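Local structure of putative esterase (Uncultured bacterium, 7C4D) at residues V118-P123 with A251-H256. The protein probably hydrolyses carboxylic ester bonds, as an esterase of the alpha/beta hydrolase fold from an uncultured marine bacterium. Residues are numbered along the deposited sequence; the frame is centred on the assembly and turned at random.
With SO4 (sulfate ion), chain E; ACT (acetate ion), chain D.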
ATOM      1  N   VAL A 118      -7.814  -6.840  -1.094  1.00 33.49           N
ATOM      2  CA  VAL A 118      -6.977  -6.080  -2.018  1.00 38.01           C
ATOM      3  C   VAL A 118      -7.697  -4.801  -2.459  1.00 40.12           C
ATOM      4  O   VAL A 118      -8.714  -4.888  -3.154  1.00 40.41           O
ATOM      5  CB  VAL A 118      -6.564  -6.940  -3.233  1.00 39.65           C
ATOM      6  CG1 VAL A 118      -5.903  -6.094  -4.307  1.00 35.29           C
ATOM      7  CG2 VAL A 118      -5.687  -8.101  -2.818  1.00 34.77           C
ATOM      8  N   ALA A 119      -7.135  -3.630  -2.072  1.00 37.27           N
ATOM      9  CA  ALA A 119      -7.753  -2.318  -2.321  1.00 40.61           C
ATOM     10  C   ALA A 119      -7.172  -1.644  -3.570  1.00 47.29           C
ATOM     11  O   ALA A 119      -5.999  -1.230  -3.597  1.00 41.43           O
ATOM     12  CB  ALA A 119      -7.614  -1.417  -1.111  1.00 41.79           C
ATOM     13  N   ASP A 120      -8.009  -1.598  -4.612  1.00 41.84           N
ATOM     14  CA  ASP A 120      -7.816  -0.816  -5.831  1.00 46.13           C
ATOM     15  C   ASP A 120      -6.478  -1.074  -6.559  1.00 48.78           C
ATOM     16  O   ASP A 120      -5.764  -0.132  -6.883  1.00 48.48           O
ATOM     17  CB  ASP A 120      -8.140   0.662  -5.615  1.00 44.23           C
ATOM     18  CG  ASP A 120      -8.569   1.377  -6.900  1.00 57.73           C
ATOM     19  OD1 ASP A 120      -9.567   0.951  -7.543  1.00 56.75           O
ATOM     20  OD2 ASP A 120      -7.900   2.355  -7.266  1.00 59.42           O
ATOM     21  N   ILE A 121      -6.169  -2.343  -6.861  1.00 43.04           N
ATOM     22  CA  ILE A 121      -5.077  -2.716  -7.732  1.00 44.01           C
ATOM     23  C   ILE A 121      -5.331  -4.128  -8.261  1.00 51.82           C
ATOM     24  O   ILE A 121      -5.963  -4.953  -7.592  1.00 45.35           O
ATOM     25  CB  ILE A 121      -3.725  -2.602  -6.995  1.00 48.72           C
ATOM     26  CG1 ILE A 121      -2.566  -2.567  -7.996  1.00 47.43           C
ATOM     27  CG2 ILE A 121      -3.599  -3.687  -5.951  1.00 39.13           C
ATOM     28  CD1 ILE A 121      -1.183  -2.503  -7.409  1.00 53.45           C
ATOM     29  N   ALA A 122      -4.844  -4.410  -9.476  1.00 49.27           N
ATOM     30  CA  ALA A 122      -5.094  -5.713 -10.082  1.00 51.01           C
ATOM     31  C   ALA A 122      -3.810  -6.535 -10.025  1.00 49.72           C
ATOM     32  O   ALA A 122      -2.735  -5.982  -9.863  1.00 53.77           O
ATOM     33  CB  ALA A 122      -5.620  -5.545 -11.496  1.00 49.91           C
ATOM     34  N   PRO A 123      -3.834  -7.871 -10.163  1.00 48.84           N
ATOM     35  CA  PRO A 123      -2.594  -8.620 -10.116  1.00 51.36           C
ATOM     36  C   PRO A 123      -1.645  -8.370 -11.295  1.00 52.28           C
ATOM     37  O   PRO A 123      -0.456  -8.652 -11.185  1.00 54.59           O
ATOM     38  CB  PRO A 123      -3.023 -10.092 -10.046  1.00 50.84           C
ATOM     39  CG  PRO A 123      -4.530 -10.102  -9.985  1.00 54.15           C
ATOM     40  CD  PRO A 123      -5.008  -8.723 -10.372  1.00 50.41           C
ATOM     41  N   ALA A 251     -15.547   6.894  -5.091  1.00 67.18           N
ATOM     42  CA  ALA A 251     -14.184   6.932  -4.593  1.00 59.69           C
ATOM     43  C   ALA A 251     -13.197   6.611  -5.707  1.00 54.06           C
ATOM     44  O   ALA A 251     -13.525   5.875  -6.640  1.00 58.75           O
ATOM     45  CB  ALA A 251     -14.034   6.040  -3.395  1.00 70.27           C
ATOM     46  N   GLY A 252     -12.015   7.243  -5.615  1.00 54.60           N
ATOM     47  CA  GLY A 252     -10.926   7.047  -6.563  1.00 53.64           C
ATOM     48  C   GLY A 252      -9.959   5.970  -6.079  1.00 61.32           C
ATOM     49  O   GLY A 252     -10.365   4.934  -5.549  1.00 68.11           O
ATOM     50  N   HIS A 253      -8.668   6.258  -6.210  1.00 66.09           N
ATOM     51  CA  HIS A 253      -7.633   5.298  -5.886  1.00 61.93           C
ATOM     52  C   HIS A 253      -7.377   5.212  -4.375  1.00 65.86           C
ATOM     53  O   HIS A 253      -6.993   4.153  -3.884  1.00 60.65           O
ATOM     54  CB  HIS A 253      -6.410   5.550  -6.765  1.00 57.42           C
ATOM     55  CG  HIS A 253      -5.301   4.582  -6.504  1.00 62.77           C
ATOM     56  ND1 HIS A 253      -5.402   3.236  -6.806  1.00 58.53           N
ATOM     57  CD2 HIS A 253      -4.082   4.753  -5.942  1.00 59.26           C
ATOM     58  CE1 HIS A 253      -4.286   2.624  -6.460  1.00 58.63           C
ATOM     59  NE2 HIS A 253      -3.458   3.530  -5.935  1.00 58.26           N
ATOM     60  N   TRP A 254      -7.578   6.316  -3.639  1.00 65.22           N
ATOM     61  CA  TRP A 254      -7.420   6.343  -2.190  1.00 59.15           C
ATOM     62  C   TRP A 254      -8.794   6.226  -1.549  1.00 60.19           C
ATOM     63  O   TRP A 254      -9.249   7.111  -0.845  1.00 58.97           O
ATOM     64  CB  TRP A 254      -6.642   7.590  -1.731  1.00 64.93           C
ATOM     65  CG  TRP A 254      -5.176   7.503  -2.025  1.00 62.41           C
ATOM     66  CD1 TRP A 254      -4.200   7.108  -1.160  1.00 68.07           C
ATOM     67  CD2 TRP A 254      -4.515   7.761  -3.273  1.00 64.49           C
ATOM     68  NE1 TRP A 254      -2.978   7.124  -1.772  1.00 60.09           N
ATOM     69  CE2 TRP A 254      -3.135   7.510  -3.072  1.00 72.61           C
ATOM     70  CE3 TRP A 254      -4.932   8.188  -4.539  1.00 64.39           C
ATOM     71  CZ2 TRP A 254      -2.184   7.652  -4.091  1.00 69.89           C
ATOM     72  CZ3 TRP A 254      -3.995   8.343  -5.540  1.00 63.40           C
ATOM     73  CH2 TRP A 254      -2.637   8.082  -5.320  1.00 73.09           C
ATOM     74  N   LEU A 255      -9.466   5.109  -1.837  1.00 67.11           N
ATOM     75  CA  LEU A 255     -10.863   4.926  -1.477  1.00 62.68           C
ATOM     76  C   LEU A 255     -11.072   4.864   0.043  1.00 63.61           C
ATOM     77  O   LEU A 255     -12.150   5.180   0.550  1.00 64.71           O
ATOM     78  CB  LEU A 255     -11.431   3.715  -2.239  1.00 62.82           C
ATOM     79  CG  LEU A 255     -10.932   2.323  -1.850  1.00 62.90           C
ATOM     80  CD1 LEU A 255     -11.606   1.286  -2.730  1.00 67.98           C
ATOM     81  CD2 LEU A 255      -9.411   2.186  -1.950  1.00 62.13           C
ATOM     82  N   HIS A 256     -10.036   4.498   0.795  1.00 59.30           N
ATOM     83  CA  HIS A 256     -10.209   4.369   2.237  1.00 64.19           C
ATOM     84  C   HIS A 256     -10.093   5.715   2.948  1.00 57.11           C
ATOM     85  O   HIS A 256     -10.504   5.848   4.097  1.00 58.62           O
ATOM     86  CB  HIS A 256      -9.110   3.487   2.811  1.00 56.16           C
ATOM     87  CG  HIS A 256      -7.756   3.994   2.451  1.00 57.79           C
ATOM     88  ND1 HIS A 256      -7.286   4.002   1.130  1.00 57.16           N
ATOM     89  CD2 HIS A 256      -6.777   4.515   3.215  1.00 53.51           C
ATOM     90  CE1 HIS A 256      -6.057   4.477   1.117  1.00 55.22           C
ATOM     91  NE2 HIS A 256      -5.714   4.774   2.380  1.00 53.26           N
TER
HETATM   92  S   SO4 E 404      -1.838   4.722   1.785  1.00 62.81           S
HETATM   93  O1  SO4 E 404      -0.898   5.062   2.819  1.00 53.70           O
HETATM   94  O2  SO4 E 404      -1.212   4.966   0.503  1.00 68.61           O
HETATM   95  O3  SO4 E 404      -2.190   3.318   1.862  1.00 56.42           O
HETATM   96  O4  SO4 E 404      -3.021   5.522   1.911  1.00 68.66           O
HETATM   97  C   ACT D 403       0.823   2.653  -5.356  1.00 64.34           C
HETATM   98  O   ACT D 403      -0.022   3.577  -5.413  1.00 56.26           O
HETATM   99  OXT ACT D 403       1.030   1.981  -4.325  1.00 56.54           O
HETATM  100  CH3 ACT D 403       1.661   2.282  -6.604  1.00 67.92           C
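His253 ND1 donates a hydrogen bond to Asp120 OD2 over 2.7 Å, with an N-H...O angle of 153°. The oxygen receives it on its anti side, and the carboxylate and imidazole planes stand 53° apart. With CG anti to the backbone N (chi1 -154°), the buried carboxylate of Asp120 meets the ring, and an acid suits the place because its two oxygens can accept from His253 and from Gly222 N, with Ser225 OG also bonded to OD2. Beside this pair the contact is apolar, at van der Waals distance, Leu255 laying CD2 against Ala119 CB at 4.1 Å and Asp120 CB at 4.2 Å; a methyl-sized residue on the strand lets the branched leucine come near. The far edge of the histidine is held more loosely, NE2 making a weak 3.5 Å bond to the oxygen O of an acetate probably from the crystallisation liquor. A phenylalanine in place of His253 would probably leave Asp120 OD2 without its ring N-H partner. The ring touches Ser96 of an apparent GxSxG nucleophile elbow, an arrangement consistent with a Ser-His-Asp triad; Tyr227 stacks on the ring. Nearby, His256 NE2 reaches sulfate O4 at 2.8 Å. Asp120 follows directly on strand 113-119, which lies between strands 90-95 and 217-222 in the central sheet, and His253 lies on the loop between strand 244-248 and helix 255-258.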